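Local coordinates for protein ML032222a iGluR (Mnemiopsis leidyi, PDB 4YKI) that forms the glycine-binding domain of a ctenophore ionotropic glutamate receptor subunit, a ligand-gated ion channel that glycine probably activates, at residues H9-M21 / L81-S93. Sequence-based numbering, arbitrary orientation.
Sequences HLRLGSVEEQPFM and LDDKTDMIAIDLS. With GLY (glycine), chain E.
L12 and G13 of strand 9-13, the central strand of a three-stranded parallel sheet, pair in parallel with M87 and I88 in the first lobe of this periplasmic-binding-protein-like, two-lobed ligand-binding domain; strand 52-56 lies on the other side. G13 N donates to M87 O and G13 O accepts from A89 N; beside them L12 CD2 rests on M87 CB and CE. R11 curls back over the loop leading into strand 87-89. Its CB lies 3.5 Å from K84 O and CG passes the same carbonyl; CD then nears D86 OD2, a route made by bends at chi2 and chi3. NE hydrogen-bonds D86 OD2 at 2.9 Å in a salt bridge, while NH2 donates to D86 OD1 and D83 O; NH1 holds a water that also donates to D83 O. NE and NH2 thus grip D86 side-on, one to each oxygen, from above the carboxylate plane, the two flat groups being turned 39° apart, and K84 O lies over one guanidinium face, toward its rim. R11 N also donates to D86 OD2, on its anti side and almost straight, so two nitrogens of one residue hold that oxygen from the same face. Past the strand, S14 OG donates to A89 O, and I90 CD1 packs against M21 CG, 3.6 Å away. The segments meet again at the glycine pocket. D91 CB sits over the centre of the F20 ring in a CH-pi contact, the D91 carboxylate lies within 13° of parallel to that ring, and V191 of helix 189-195 touches both residues. E17 OE1 pairs with R144, whereas E17 OE2 comes within 2.5 Å of D91 OD2. D91 O accepts from the amino nitrogen of the bound glycine, and S93 N donates to its OXT at 2.9 Å, nearly straight at 174°.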
# COMPACT_ATOMS: atom_id res chain seq x y z
N HIS B 9 5.55 19.79 19.60
CA HIS B 9 4.37 20.42 19.02
C HIS B 9 4.50 20.38 17.51
O HIS B 9 5.33 21.08 16.94
CB HIS B 9 4.21 21.87 19.48
CG HIS B 9 2.97 22.52 18.94
ND1 HIS B 9 1.71 22.18 19.38
CD2 HIS B 9 2.80 23.42 17.94
CE1 HIS B 9 0.81 22.88 18.70
NE2 HIS B 9 1.45 23.63 17.82
N LEU B 10 3.69 19.54 16.87
CA LEU B 10 3.73 19.38 15.44
C LEU B 10 2.78 20.33 14.72
O LEU B 10 1.64 20.51 15.12
CB LEU B 10 3.40 17.93 15.05
CG LEU B 10 4.31 16.81 15.56
CD1 LEU B 10 3.90 15.47 14.94
CD2 LEU B 10 5.79 17.13 15.27
N ARG B 11 3.26 20.91 13.63
CA ARG B 11 2.45 21.66 12.70
C ARG B 11 2.11 20.72 11.56
O ARG B 11 3.02 20.20 10.90
CB ARG B 11 3.20 22.90 12.21
CG ARG B 11 3.57 23.94 13.31
CD ARG B 11 4.91 23.69 14.05
NE ARG B 11 5.92 23.25 13.11
CZ ARG B 11 6.58 24.03 12.26
NH1 ARG B 11 6.49 25.35 12.32
NH2 ARG B 11 7.36 23.44 11.36
N LEU B 12 0.83 20.48 11.35
CA LEU B 12 0.37 19.47 10.39
C LEU B 12 -0.31 20.13 9.21
O LEU B 12 -1.28 20.87 9.39
CB LEU B 12 -0.60 18.50 11.07
CG LEU B 12 -0.03 17.76 12.29
CD1 LEU B 12 -1.12 16.88 12.89
CD2 LEU B 12 1.21 16.95 11.92
N GLY B 13 0.20 19.90 8.01
CA GLY B 13 -0.44 20.42 6.82
C GLY B 13 -1.69 19.65 6.50
O GLY B 13 -1.67 18.40 6.51
N SER B 14 -2.76 20.35 6.18
CA SER B 14 -3.99 19.70 5.77
C SER B 14 -4.91 20.70 5.08
O SER B 14 -4.67 21.92 5.12
CB SER B 14 -4.72 19.05 6.97
OG SER B 14 -5.59 18.01 6.54
N VAL B 15 -5.93 20.15 4.44
CA VAL B 15 -7.04 20.91 3.86
C VAL B 15 -8.29 20.04 3.96
O VAL B 15 -8.19 18.84 4.15
CB VAL B 15 -6.82 21.27 2.37
CG1 VAL B 15 -5.67 22.20 2.18
CG2 VAL B 15 -6.67 20.04 1.48
N GLU B 16 -9.46 20.63 3.79
CA GLU B 16 -10.66 19.82 3.68
C GLU B 16 -10.60 18.93 2.44
O GLU B 16 -10.26 19.40 1.37
CB GLU B 16 -11.92 20.66 3.64
CG GLU B 16 -13.20 19.88 3.44
CD GLU B 16 -14.40 20.71 3.84
OE1 GLU B 16 -14.77 21.63 3.08
OE2 GLU B 16 -14.91 20.52 4.94
N GLU B 17 -10.94 17.66 2.62
CA GLU B 17 -11.11 16.68 1.54
C GLU B 17 -11.94 15.54 2.11
O GLU B 17 -11.41 14.63 2.75
CB GLU B 17 -9.77 16.15 1.03
CG GLU B 17 -9.93 15.08 -0.05
CD GLU B 17 -9.15 15.33 -1.32
OE1 GLU B 17 -9.25 16.45 -1.86
OE2 GLU B 17 -8.46 14.40 -1.79
N GLN B 18 -13.24 15.60 1.93
CA GLN B 18 -14.12 14.65 2.59
C GLN B 18 -13.93 13.28 1.92
O GLN B 18 -13.79 13.21 0.71
CB GLN B 18 -15.58 15.13 2.53
CG GLN B 18 -15.71 16.47 3.25
CD GLN B 18 -17.09 17.08 3.23
OE1 GLN B 18 -18.06 16.45 2.82
NE2 GLN B 18 -17.19 18.33 3.68
N PRO B 19 -13.92 12.20 2.71
CA PRO B 19 -14.24 12.06 4.13
C PRO B 19 -12.98 12.00 5.00
O PRO B 19 -13.06 11.65 6.17
CB PRO B 19 -14.95 10.72 4.17
CG PRO B 19 -14.19 9.91 3.19
CD PRO B 19 -13.83 10.87 2.06
N PHE B 20 -11.83 12.32 4.42
CA PHE B 20 -10.56 12.32 5.13
C PHE B 20 -10.46 13.48 6.12
O PHE B 20 -10.06 13.27 7.27
CB PHE B 20 -9.43 12.34 4.11
CG PHE B 20 -9.44 11.13 3.21
CD1 PHE B 20 -9.09 9.89 3.70
CD2 PHE B 20 -9.84 11.23 1.89
CE1 PHE B 20 -9.12 8.77 2.89
CE2 PHE B 20 -9.87 10.11 1.07
CZ PHE B 20 -9.51 8.88 1.57
N MET B 21 -10.86 14.67 5.69
CA MET B 21 -10.89 15.86 6.55
C MET B 21 -12.10 16.71 6.19
O MET B 21 -12.40 16.91 5.01
CB MET B 21 -9.64 16.72 6.42
CG MET B 21 -8.41 16.16 7.10
SD MET B 21 -8.66 15.98 8.88
CE MET B 21 -7.10 16.61 9.46
N LEU B 81 8.22 21.86 2.67
CA LEU B 81 9.58 22.20 2.27
C LEU B 81 10.09 23.47 2.93
O LEU B 81 11.27 23.57 3.24
CB LEU B 81 9.68 22.35 0.75
CG LEU B 81 9.48 21.04 -0.02
CD1 LEU B 81 9.37 21.31 -1.50
CD2 LEU B 81 10.62 20.04 0.24
N ASP B 82 9.17 24.41 3.17
CA ASP B 82 9.53 25.69 3.77
C ASP B 82 9.50 25.67 5.30
O ASP B 82 9.66 26.71 5.92
CB ASP B 82 8.58 26.78 3.29
CG ASP B 82 8.80 27.19 1.85
OD1 ASP B 82 9.83 26.80 1.25
OD2 ASP B 82 7.92 27.88 1.32
N ASP B 83 9.30 24.50 5.90
CA ASP B 83 9.30 24.31 7.35
C ASP B 83 8.15 25.04 8.04
O ASP B 83 8.22 25.32 9.22
CB ASP B 83 10.65 24.73 7.96
CG ASP B 83 10.80 24.35 9.44
OD1 ASP B 83 10.47 23.20 9.83
OD2 ASP B 83 11.28 25.22 10.22
N LYS B 84 7.08 25.29 7.30
CA LYS B 84 5.85 25.75 7.93
C LYS B 84 5.11 24.61 8.63
O LYS B 84 4.37 24.83 9.60
CB LYS B 84 4.95 26.43 6.90
CG LYS B 84 5.56 27.73 6.39
CD LYS B 84 4.69 28.46 5.41
CE LYS B 84 5.30 29.82 5.01
NZ LYS B 84 4.57 30.40 3.86
N THR B 85 5.32 23.39 8.12
CA THR B 85 4.74 22.20 8.70
C THR B 85 5.81 21.12 8.85
O THR B 85 6.88 21.19 8.24
CB THR B 85 3.59 21.68 7.84
OG1 THR B 85 4.09 21.51 6.51
CG2 THR B 85 2.42 22.65 7.84
N ASP B 86 5.49 20.12 9.68
CA ASP B 86 6.35 18.98 9.97
C ASP B 86 5.89 17.68 9.31
O ASP B 86 6.68 16.74 9.16
CB ASP B 86 6.35 18.74 11.47
CG ASP B 86 6.79 19.95 12.23
OD1 ASP B 86 7.85 20.47 11.87
OD2 ASP B 86 6.08 20.40 13.14
N MET B 87 4.61 17.61 8.97
CA MET B 87 4.03 16.44 8.35
C MET B 87 2.77 16.89 7.64
O MET B 87 2.12 17.80 8.13
CB MET B 87 3.72 15.38 9.42
CG MET B 87 3.13 14.07 8.88
SD MET B 87 3.07 12.72 10.10
CE MET B 87 1.67 13.20 11.10
N ILE B 88 2.47 16.27 6.51
CA ILE B 88 1.23 16.53 5.77
C ILE B 88 0.27 15.41 6.13
O ILE B 88 0.53 14.23 5.79
CB ILE B 88 1.47 16.61 4.27
CG1 ILE B 88 2.47 17.75 3.93
CG2 ILE B 88 0.15 16.81 3.55
CD1 ILE B 88 2.92 17.74 2.47
N ALA B 89 -0.79 15.75 6.87
CA ALA B 89 -1.78 14.79 7.36
C ALA B 89 -3.07 14.93 6.56
O ALA B 89 -3.93 15.77 6.87
CB ALA B 89 -2.02 15.00 8.83
N ILE B 90 -3.18 14.14 5.49
CA ILE B 90 -4.31 14.18 4.56
C ILE B 90 -4.22 12.90 3.75
O ILE B 90 -3.31 12.08 3.96
CB ILE B 90 -4.21 15.48 3.69
CG1 ILE B 90 -5.53 15.86 2.99
CG2 ILE B 90 -3.04 15.36 2.70
CD1 ILE B 90 -6.78 15.85 3.86
N ASP B 91 -5.16 12.68 2.83
CA ASP B 91 -4.98 11.67 1.79
C ASP B 91 -3.98 12.18 0.77
O ASP B 91 -4.35 12.69 -0.28
CB ASP B 91 -6.32 11.31 1.15
CG ASP B 91 -7.04 12.50 0.53
OD1 ASP B 91 -7.16 13.57 1.18
OD2 ASP B 91 -7.53 12.33 -0.64
N LEU B 92 -2.70 12.02 1.08
CA LEU B 92 -1.64 12.54 0.21
C LEU B 92 -1.20 11.43 -0.73
O LEU B 92 -0.59 10.44 -0.31
CB LEU B 92 -0.44 13.10 0.97
CG LEU B 92 0.54 13.90 0.12
CD1 LEU B 92 -0.07 15.21 -0.40
CD2 LEU B 92 1.80 14.18 0.90
N SER B 93 -1.47 11.60 -2.02
CA SER B 93 -1.15 10.56 -3.00
C SER B 93 0.35 10.47 -3.24
O SER B 93 1.06 11.48 -3.28
CB SER B 93 -1.84 10.88 -4.31
OG SER B 93 -3.22 11.00 -4.06
N GLY E . -5.28 13.38 -2.91
CA GLY E . -4.87 14.50 -3.79
C GLY E . -3.38 14.72 -3.84
O GLY E . -2.95 15.58 -4.65
OXT GLY E . -2.63 14.07 -3.08
O HOH W 1 7.61 20.77 15.45
O HOH W 2 9.01 26.77 11.67